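Local coordinates for protein mitogen (Streptococcus dysgalactiae, PDB 2J4X) that is a bacterial superantigen of the staphylococcal/streptococcal toxin family, binds a zinc ion and probably acts as a toxin that stimulates T cells, at residues E71-A76 with S100-L105. Residues are numbered along the deposited sequence; the frame is centred on the assembly and turned at random.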
ATOM      1  N   GLU A  71       8.125 -15.024 -12.834  1.00 43.29           N
ATOM      2  CA  GLU A  71       7.542 -13.724 -13.140  1.00 41.52           C
ATOM      3  C   GLU A  71       6.698 -13.228 -11.966  1.00 38.30           C
ATOM      4  O   GLU A  71       5.905 -13.971 -11.390  1.00 36.71           O
ATOM      5  CB  GLU A  71       6.677 -13.788 -14.390  1.00 41.89           C
ATOM      6  CG  GLU A  71       7.432 -14.135 -15.613  1.00 46.02           C
ATOM      7  CD  GLU A  71       6.798 -13.535 -16.843  1.00 50.09           C
ATOM      8  OE1 GLU A  71       5.564 -13.304 -16.814  1.00 49.80           O
ATOM      9  OE2 GLU A  71       7.534 -13.303 -17.841  1.00 52.81           O
ATOM     10  N   VAL A  72       6.874 -11.954 -11.638  1.00 37.13           N
ATOM     11  CA  VAL A  72       6.170 -11.327 -10.529  1.00 36.77           C
ATOM     12  C   VAL A  72       5.586  -9.948 -10.905  1.00 36.26           C
ATOM     13  O   VAL A  72       6.201  -9.188 -11.669  1.00 35.90           O
ATOM     14  CB  VAL A  72       7.157 -11.197  -9.308  1.00 36.48           C
ATOM     15  CG1 VAL A  72       6.579 -10.315  -8.211  1.00 36.15           C
ATOM     16  CG2 VAL A  72       7.440 -12.583  -8.743  1.00 36.28           C
ATOM     17  N   ASP A  73       4.383  -9.651 -10.401  1.00 34.97           N
ATOM     18  CA  ASP A  73       3.752  -8.336 -10.615  1.00 32.71           C
ATOM     19  C   ASP A  73       4.133  -7.540  -9.369  1.00 31.70           C
ATOM     20  O   ASP A  73       4.098  -8.053  -8.246  1.00 29.16           O
ATOM     21  CB  ASP A  73       2.228  -8.428 -10.700  1.00 33.49           C
ATOM     22  CG  ASP A  73       1.742  -9.029 -12.006  1.00 35.26           C
ATOM     23  OD1 ASP A  73       2.589  -9.287 -12.891  1.00 36.79           O
ATOM     24  OD2 ASP A  73       0.514  -9.238 -12.146  1.00 34.31           O
ATOM     25  N   ILE A  74       4.494  -6.287  -9.569  1.00 30.35           N
ATOM     26  CA  ILE A  74       4.929  -5.462  -8.458  1.00 29.74           C
ATOM     27  C   ILE A  74       4.150  -4.179  -8.274  1.00 29.45           C
ATOM     28  O   ILE A  74       3.906  -3.466  -9.225  1.00 31.10           O
ATOM     29  CB  ILE A  74       6.407  -5.051  -8.643  1.00 29.81           C
ATOM     30  CG1 ILE A  74       7.253  -6.279  -8.965  1.00 28.94           C
ATOM     31  CG2 ILE A  74       6.931  -4.340  -7.392  1.00 29.15           C
ATOM     32  CD1 ILE A  74       8.688  -5.938  -9.225  1.00 30.20           C
ATOM     33  N   TYR A  75       3.738  -3.915  -7.044  1.00 28.85           N
ATOM     34  CA  TYR A  75       3.081  -2.673  -6.692  1.00 27.32           C
ATOM     35  C   TYR A  75       3.681  -2.372  -5.328  1.00 27.34           C
ATOM     36  O   TYR A  75       3.275  -2.943  -4.325  1.00 26.60           O
ATOM     37  CB  TYR A  75       1.570  -2.807  -6.562  1.00 28.97           C
ATOM     38  CG  TYR A  75       0.944  -1.434  -6.484  1.00 31.58           C
ATOM     39  CD1 TYR A  75       0.306  -0.879  -7.577  1.00 33.04           C
ATOM     40  CD2 TYR A  75       1.114  -0.631  -5.352  1.00 33.16           C
ATOM     41  CE1 TYR A  75      -0.136   0.450  -7.559  1.00 35.52           C
ATOM     42  CE2 TYR A  75       0.675   0.691  -5.320  1.00 33.53           C
ATOM     43  CZ  TYR A  75       0.056   1.226  -6.431  1.00 34.84           C
ATOM     44  OH  TYR A  75      -0.341   2.541  -6.431  1.00 37.49           O
ATOM     45  N   ALA A  76       4.676  -1.497  -5.292  1.00 27.70           N
ATOM     46  CA  ALA A  76       5.317  -1.166  -4.039  1.00 27.48           C
ATOM     47  C   ALA A  76       5.778   0.271  -4.000  1.00 28.37           C
ATOM     48  O   ALA A  76       6.148   0.840  -5.016  1.00 30.59           O
ATOM     49  CB  ALA A  76       6.490  -2.083  -3.812  1.00 26.94           C
ATOM     50  N   SER A 100       1.354 -15.463 -12.238  1.00 44.29           N
ATOM     51  CA  SER A 100       0.455 -16.595 -12.469  1.00 47.16           C
ATOM     52  C   SER A 100      -0.681 -16.613 -11.411  1.00 48.84           C
ATOM     53  O   SER A 100      -1.653 -17.364 -11.542  1.00 47.42           O
ATOM     54  CB  SER A 100       1.252 -17.895 -12.421  1.00 47.18           C
ATOM     55  N   ASP A 101      -0.530 -15.770 -10.377  1.00 51.81           N
ATOM     56  CA  ASP A 101      -1.492 -15.611  -9.270  1.00 53.62           C
ATOM     57  C   ASP A 101      -2.510 -14.518  -9.587  1.00 54.99           C
ATOM     58  O   ASP A 101      -3.388 -14.188  -8.758  1.00 55.93           O
ATOM     59  CB  ASP A 101      -0.784 -15.207  -7.965  1.00 53.41           C
ATOM     60  CG  ASP A 101      -0.220 -16.388  -7.208  1.00 53.42           C
ATOM     61  OD1 ASP A 101      -0.833 -17.475  -7.261  1.00 52.93           O
ATOM     62  OD2 ASP A 101       0.826 -16.220  -6.544  1.00 54.59           O
ATOM     63  N   ARG A 102      -2.390 -13.958 -10.785  1.00 54.76           N
ATOM     64  CA  ARG A 102      -3.267 -12.888 -11.207  1.00 54.19           C
ATOM     65  C   ARG A 102      -4.505 -13.288 -12.005  1.00 54.30           C
ATOM     66  O   ARG A 102      -4.433 -13.622 -13.184  1.00 54.81           O
ATOM     67  CB  ARG A 102      -2.448 -11.841 -11.970  1.00 53.03           C
ATOM     68  CG  ARG A 102      -2.315 -10.519 -11.227  1.00 53.09           C
ATOM     69  CD  ARG A 102      -1.980 -10.693  -9.734  1.00 52.04           C
ATOM     70  NE  ARG A 102      -2.604  -9.654  -8.897  1.00 50.57           N
ATOM     71  CZ  ARG A 102      -2.270  -8.359  -8.905  1.00 49.69           C
ATOM     72  NH1 ARG A 102      -1.304  -7.936  -9.709  1.00 48.32           N
ATOM     73  NH2 ARG A 102      -2.901  -7.480  -8.118  1.00 45.48           N
ATOM     74  N   GLU A 103      -5.643 -13.262 -11.319  1.00 54.52           N
ATOM     75  CA  GLU A 103      -6.943 -13.536 -11.915  1.00 54.10           C
ATOM     76  C   GLU A 103      -7.519 -12.118 -12.018  1.00 53.00           C
ATOM     77  O   GLU A 103      -7.282 -11.297 -11.130  1.00 53.06           O
ATOM     78  CB  GLU A 103      -7.797 -14.379 -10.970  1.00 56.05           C
ATOM     79  CG  GLU A 103      -9.255 -14.445 -11.378  1.00 61.25           C
ATOM     80  CD  GLU A 103     -10.182 -14.860 -10.243  1.00 63.97           C
ATOM     81  OE1 GLU A 103     -10.095 -16.024  -9.787  1.00 66.07           O
ATOM     82  OE2 GLU A 103     -11.001 -14.015  -9.809  1.00 65.39           O
ATOM     83  N   LYS A 104      -8.244 -11.810 -13.091  1.00 51.68           N
ATOM     84  CA  LYS A 104      -8.794 -10.467 -13.245  1.00 49.71           C
ATOM     85  C   LYS A 104     -10.124 -10.336 -12.567  1.00 47.67           C
ATOM     86  O   LYS A 104     -10.873 -11.305 -12.439  1.00 47.29           O
ATOM     87  CB  LYS A 104      -8.918 -10.092 -14.721  1.00 51.74           C
ATOM     88  CG  LYS A 104      -7.560 -10.024 -15.393  1.00 54.75           C
ATOM     89  CD  LYS A 104      -7.628  -9.683 -16.873  1.00 56.40           C
ATOM     90  CE  LYS A 104      -6.265  -9.916 -17.507  1.00 57.57           C
ATOM     91  NZ  LYS A 104      -5.202  -9.243 -16.695  1.00 58.47           N
ATOM     92  N   LEU A 105     -10.407  -9.119 -12.125  1.00 45.98           N
ATOM     93  CA  LEU A 105     -11.645  -8.815 -11.420  1.00 45.61           C
ATOM     94  C   LEU A 105     -11.818  -7.294 -11.315  1.00 45.37           C
ATOM     95  O   LEU A 105     -10.962  -6.590 -10.788  1.00 44.78           O
ATOM     96  CB  LEU A 105     -11.612  -9.432 -10.009  1.00 44.99           C
ATOM     97  CG  LEU A 105     -12.865  -9.302  -9.142  1.00 45.29           C
ATOM     98  CD1 LEU A 105     -13.901 -10.295  -9.637  1.00 46.93           C
ATOM     99  CD2 LEU A 105     -12.536  -9.543  -7.677  1.00 44.69           C
TER
HETATM  100  O   HOH W   1       4.308 -16.323 -12.175  1.00 36.36           O
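Asp73 and Arg102 form a salt bridge between strand 71-84 and the linker that leads into strand 104-114. Arg102 NH1 lies 3.3 Å from Asp73 OD2; the N-H points at the oxygen at 155°, but the length makes this a weak hydrogen bond. OD2 sits at the edge of the guanidinium, near its plane; the carboxylate and guanidinium planes are 60° apart, and OD2 alone of the carboxylate oxygens meets NH1. Stronger bonds hold both groups from elsewhere: Asp73 OD1 is bound by Thr99 OG1 and Asn23 N, and Arg102 NH2 by the carbonyl of Phe134.

Arg102 CG also comes close to the same acid, 3.2 Å from Asp73 OD2, a tight carbon-oxygen contact. Bends at chi2 (45°) and chi3 curve the chain round, bringing both CG and NH1 to the same oxygen.

The contact lies where the OB-fold domain, to which strand 71-84 belongs, gives way to the C-terminal beta-grasp domain, whose sheet includes strand 104-114, as in other superantigens of this family.

Towards the start of the linker a water joins the backbones, donating to Glu71 O at 2.9 Å and accepting from Ser100 N at 3.1 Å.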